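PDB 5X7L: TsrD from Streptomyces laurentii, which belongs to the SnoaL-like polyketide cyclase family of the NTF2 clan, small alpha-plus-beta proteins in which helices pack against a curved antiparallel sheet. Local coordinates for residues S65-D70 with R81-G86; E74-V79 with I109-D114. One frame throughout, in Å; residues are numbered along the deposited sequence.

Interaction 1: S65-D70 with R81-G86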
# COMPACT_ATOMS: atom_id res chain seq x y z
N SER B 65 11.38 -13.74 5.49
CA SER B 65 11.51 -12.67 6.46
C SER B 65 10.42 -11.63 6.24
O SER B 65 10.22 -11.15 5.12
CB SER B 65 12.88 -12.00 6.37
OG SER B 65 12.99 -10.93 7.30
N LEU B 66 9.72 -11.30 7.32
CA LEU B 66 8.72 -10.24 7.31
C LEU B 66 9.07 -9.28 8.42
O LEU B 66 9.10 -9.66 9.59
CB LEU B 66 7.31 -10.82 7.51
CG LEU B 66 6.15 -9.83 7.40
CD1 LEU B 66 6.04 -9.29 5.98
CD2 LEU B 66 4.84 -10.49 7.83
N THR B 67 9.36 -8.04 8.05
CA THR B 67 9.78 -7.04 9.02
C THR B 67 8.91 -5.80 8.95
O THR B 67 8.34 -5.47 7.90
CB THR B 67 11.26 -6.66 8.83
OG1 THR B 67 11.47 -6.22 7.49
CG2 THR B 67 12.16 -7.86 9.12
N LEU B 68 8.79 -5.13 10.09
CA LEU B 68 7.94 -3.97 10.24
C LEU B 68 8.74 -2.68 10.06
O LEU B 68 9.64 -2.38 10.84
CB LEU B 68 7.28 -3.99 11.62
CG LEU B 68 6.24 -2.91 11.91
CD1 LEU B 68 5.06 -3.00 10.95
CD2 LEU B 68 5.77 -3.05 13.35
N ASP B 69 8.41 -1.94 9.01
CA ASP B 69 9.09 -0.68 8.70
C ASP B 69 8.44 0.51 9.40
O ASP B 69 9.13 1.45 9.78
CB ASP B 69 9.09 -0.44 7.19
CG ASP B 69 9.86 -1.50 6.44
OD1 ASP B 69 11.04 -1.72 6.76
OD2 ASP B 69 9.27 -2.12 5.53
N ASP B 70 7.12 0.48 9.53
CA ASP B 70 6.41 1.56 10.20
C ASP B 70 5.05 1.05 10.65
O ASP B 70 4.49 0.12 10.05
CB ASP B 70 6.25 2.77 9.26
CG ASP B 70 5.95 4.06 10.01
OD1 ASP B 70 6.02 4.09 11.26
OD2 ASP B 70 5.66 5.08 9.34
N ARG B 81 3.43 -0.91 7.54
CA ARG B 81 4.27 -0.95 6.35
C ARG B 81 5.37 -1.97 6.61
O ARG B 81 6.07 -1.88 7.63
CB ARG B 81 4.87 0.42 6.04
CG ARG B 81 5.75 0.41 4.80
CD ARG B 81 6.06 1.80 4.28
NE ARG B 81 6.88 2.59 5.20
CZ ARG B 81 8.21 2.54 5.27
NH1 ARG B 81 8.90 1.71 4.50
NH2 ARG B 81 8.85 3.32 6.13
N MSE B 82 5.52 -2.93 5.71
CA MSE B 82 6.40 -4.07 5.93
C MSE B 82 7.24 -4.38 4.71
O MSE B 82 6.94 -3.93 3.60
CB MSE B 82 5.57 -5.30 6.32
CG MSE B 82 4.89 -5.13 7.68
SE MSE B 82 3.64 -6.56 8.10
CE MSE B 82 2.17 -5.96 6.98
N THR B 83 8.30 -5.16 4.94
CA THR B 83 9.15 -5.69 3.89
C THR B 83 9.11 -7.21 3.97
O THR B 83 9.28 -7.79 5.05
CB THR B 83 10.60 -5.18 4.03
OG1 THR B 83 10.62 -3.76 3.88
CG2 THR B 83 11.49 -5.80 2.97
N PHE B 84 8.89 -7.85 2.82
CA PHE B 84 8.69 -9.29 2.71
C PHE B 84 9.75 -9.84 1.77
O PHE B 84 9.84 -9.42 0.62
CB PHE B 84 7.28 -9.55 2.18
CG PHE B 84 6.94 -10.99 1.96
CD1 PHE B 84 7.09 -11.93 2.97
CD2 PHE B 84 6.40 -11.40 0.75
CE1 PHE B 84 6.74 -13.25 2.76
CE2 PHE B 84 6.05 -12.72 0.53
CZ PHE B 84 6.22 -13.65 1.54
N SER B 85 10.57 -10.76 2.27
CA SER B 85 11.68 -11.28 1.47
C SER B 85 11.88 -12.77 1.71
O SER B 85 11.35 -13.34 2.66
CB SER B 85 12.98 -10.53 1.79
OG SER B 85 13.38 -10.75 3.13
N GLY B 86 12.65 -13.39 0.83
CA GLY B 86 12.94 -14.81 0.91
C GLY B 86 13.43 -15.34 -0.41
O GLY B 86 13.81 -14.57 -1.29
O HOH W 1 12.07 -8.77 5.15
O HOH W 2 8.33 -0.78 3.06
O HOH W 3 6.27 4.86 6.73
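Asp69 and Thr83 are brought together by two matching first torsions: CG of Asp69 lies anti to its own carbonyl carbon (chi1 -63°), and OG1 of Thr83 does the same (chi1 -63°). The Thr83 hydroxyl then donates to the syn lone pair of the carboxylate, OG1 to Asp69 OD2 2.7 Å, the two side chains crossing at about a right angle. Arg81 meets the same aspartate differently. Its chain bends at chi3, and one guanidinium face lies over Asp69 CB, which sits 3.4 Å from NH1 of Arg81 and toward the rim of the group. Asp69 OD2 stands well out of the guanidinium plane, 4.0 Å from Arg81 NH1, so this long salt bridge is one of charge alone; a water within hydrogen-bonding distance of OD2, and accepting from NH1, lies between the two groups.

Both Asp69 and Asp70 face Arg81, the signature of a classic beta bulge in an antiparallel hairpin. The Arg81 carbonyl oxygen accepts two N-H groups, at 2.7 Å from Asp69 N and 3.2 Å from Asp70 N, while Arg81 N returns a bond to Asp70 O. Before the bulge the ladder is regular, with Ser65–Ser85 and Thr67–Thr83 as hydrogen-bonded pairs. A water donates to Thr83 O and hydrogen-bonds to the hydroxyls of Ser65 and Ser85.

On the face that carries Leu66, Leu68, Met82 and Phe84 the contacts are apolar. Leu66 CD1 reaches both CB of Met82, a selenomethionine, and CB of Phe84, each at 4.0 Å, and Leu68 CD1 rests 3.9 Å from Met82 CG. Helix 6-22 covers this side through Leu17 and Met13, and Trp57 meets the Phe84 ring edge-to-face. On the face of Asp70 and Arg81, Asp70 forms a salt bridge with Lys77 of the second subunit, whose Trp121 makes a cation-pi contact with Arg81.

Interaction 2: E74-V79 with I109-D114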
# COMPACT_ATOMS: atom_id res chain seq x y z
N GLU B 74 -4.64 4.46 14.88
CA GLU B 74 -5.69 5.41 15.26
C GLU B 74 -7.01 4.69 15.44
O GLU B 74 -7.50 4.05 14.51
CB GLU B 74 -5.86 6.50 14.20
CG GLU B 74 -6.88 7.56 14.59
CD GLU B 74 -7.20 8.52 13.47
OE1 GLU B 74 -7.14 8.13 12.28
OE2 GLU B 74 -7.54 9.68 13.78
N GLY B 75 -7.59 4.79 16.63
CA GLY B 75 -8.90 4.22 16.89
C GLY B 75 -8.93 2.72 16.62
O GLY B 75 -8.18 1.97 17.24
N ASP B 76 -9.78 2.30 15.69
CA ASP B 76 -9.88 0.88 15.34
C ASP B 76 -9.09 0.52 14.09
O ASP B 76 -9.37 -0.50 13.45
CB ASP B 76 -11.36 0.46 15.20
CG ASP B 76 -12.09 1.17 14.08
OD1 ASP B 76 -11.50 2.05 13.41
OD2 ASP B 76 -13.28 0.85 13.87
N LYS B 77 -8.07 1.32 13.76
CA LYS B 77 -7.23 1.07 12.59
C LYS B 77 -5.76 0.94 12.97
O LYS B 77 -5.24 1.70 13.78
CB LYS B 77 -7.38 2.18 11.55
CG LYS B 77 -8.78 2.29 10.96
CD LYS B 77 -9.08 1.18 9.97
CE LYS B 77 -10.54 1.19 9.54
NZ LYS B 77 -10.93 2.48 8.90
N ALA B 78 -5.09 -0.03 12.35
CA ALA B 78 -3.65 -0.18 12.45
C ALA B 78 -3.08 -0.33 11.05
O ALA B 78 -3.54 -1.16 10.27
CB ALA B 78 -3.29 -1.40 13.29
N VAL B 79 -2.08 0.49 10.73
CA VAL B 79 -1.43 0.44 9.43
C VAL B 79 0.00 -0.03 9.60
O VAL B 79 0.78 0.60 10.32
CB VAL B 79 -1.42 1.82 8.74
CG1 VAL B 79 -0.78 1.71 7.36
CG2 VAL B 79 -2.83 2.37 8.65
N ILE B 109 -3.62 -2.33 6.01
CA ILE B 109 -4.47 -1.60 6.94
C ILE B 109 -5.41 -2.61 7.58
O ILE B 109 -6.17 -3.27 6.88
CB ILE B 109 -5.28 -0.50 6.24
CG1 ILE B 109 -4.34 0.48 5.54
CG2 ILE B 109 -6.18 0.22 7.24
CD1 ILE B 109 -5.04 1.53 4.71
N PHE B 110 -5.35 -2.73 8.90
CA PHE B 110 -6.20 -3.65 9.65
C PHE B 110 -7.31 -2.91 10.38
O PHE B 110 -7.08 -1.85 10.97
CB PHE B 110 -5.39 -4.42 10.69
CG PHE B 110 -4.34 -5.33 10.11
CD1 PHE B 110 -4.69 -6.55 9.56
CD2 PHE B 110 -3.00 -4.98 10.17
CE1 PHE B 110 -3.72 -7.40 9.04
CE2 PHE B 110 -2.03 -5.83 9.65
CZ PHE B 110 -2.39 -7.04 9.10
N LEU B 111 -8.50 -3.50 10.36
CA LEU B 111 -9.61 -3.09 11.20
C LEU B 111 -9.60 -3.92 12.48
O LEU B 111 -9.54 -5.15 12.43
CB LEU B 111 -10.94 -3.29 10.46
CG LEU B 111 -12.23 -2.96 11.21
CD1 LEU B 111 -12.33 -1.48 11.51
CD2 LEU B 111 -13.44 -3.44 10.41
N ILE B 112 -9.66 -3.25 13.63
CA ILE B 112 -9.66 -3.91 14.93
C ILE B 112 -11.09 -4.07 15.45
O ILE B 112 -11.82 -3.08 15.58
CB ILE B 112 -8.81 -3.11 15.95
CG1 ILE B 112 -7.37 -2.97 15.44
CG2 ILE B 112 -8.83 -3.79 17.31
CD1 ILE B 112 -6.58 -1.87 16.12
N GLU B 113 -11.47 -5.31 15.74
CA GLU B 113 -12.75 -5.64 16.36
C GLU B 113 -12.50 -6.62 17.49
O GLU B 113 -11.75 -7.58 17.31
CB GLU B 113 -13.72 -6.27 15.36
CG GLU B 113 -14.21 -5.33 14.28
CD GLU B 113 -15.10 -6.01 13.26
OE1 GLU B 113 -15.27 -7.25 13.32
OE2 GLU B 113 -15.62 -5.30 12.38
N ASP B 114 -13.13 -6.38 18.63
CA ASP B 114 -12.97 -7.25 19.79
C ASP B 114 -11.50 -7.44 20.14
O ASP B 114 -11.07 -8.53 20.52
CB ASP B 114 -13.65 -8.61 19.54
CG ASP B 114 -15.11 -8.47 19.17
OD1 ASP B 114 -15.84 -7.77 19.90
OD2 ASP B 114 -15.53 -9.07 18.16
O HOH W 4 -14.10 -1.72 14.74
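Asp76 and Ile112 meet just where the strands begin to part: the amide of Ile112 donates to the Asp76 carbonyl, N to O 2.8 Å, from 29° out of the carbonyl plane. Ala78 and Phe110 form the hydrogen-bonded antiparallel pair that follows. The N-H of Phe110 points almost straight at Ala78 O (N to O 2.8 Å, 179° at the hydrogen), and Ala78 N bonds in return to Phe110 O.

Around this backbone core, side chains meet on the face of Lys77, Val79, Ile109 and Leu111. CG2 of Val79 lies alongside CG1 of Ile109 at 3.9 Å, the two branched chains pointing the same way. Lys77 bends at chi2 (-74°), which carries CD to 4.1 Å from Ile109 CG2, while its CE comes 3.8 Å from Leu111 CD1. That same leucine methyl also lies 3.4 Å from Asp76 OD2, an apolar group set beside a carboxylate. A water donates to both Asp76 OD2 and Ile112 O, bridging the turn to the strand beyond the last direct bond.

Asp76 owes its place to the type II' turn from Glu74 to Lys77, where Gly75 has a positive phi, which favours glycine. Lys77 N to Glu74 O and Glu74 N to Lys77 O close the turn, the two-residue beta-hairpin turn between strands 61-74 and 77-88. The ammonium end of Lys77 reaches outward to a salt bridge with Asp70 of the second subunit, and Glu74 pairs with Arg6 of that subunit.

On the face of Ala78 and Phe110, Val9 of helix 6-22 packs on Ala78 and Ile112; the Phe110 ring meets Phe16 of the helix edge-to-face and stacks on Phe117 of strand 116-124, which borders strand 101-113 on its other side.

How the interactions relate
Following the chain from the N terminus, helix 6-22 comes first, and the first contact segment, 65-70, lies on strand 61-74. The chain turns through 74-77 and comes back along strand 77-88, where 81-86 closes interaction 1 as a hairpin across ten intervening residues. Interaction 2 starts within that short loop, at 74-79, and closes a longer one only when 109-114 arrives on strand 101-113. The segments therefore alternate, and the two loops cross. Strand 77-88 serves both, tying strand 61-74, outermost within the chain, to strand 101-113 within one antiparallel sheet. The contact centres are about 19 Å apart, yet both reach the second subunit.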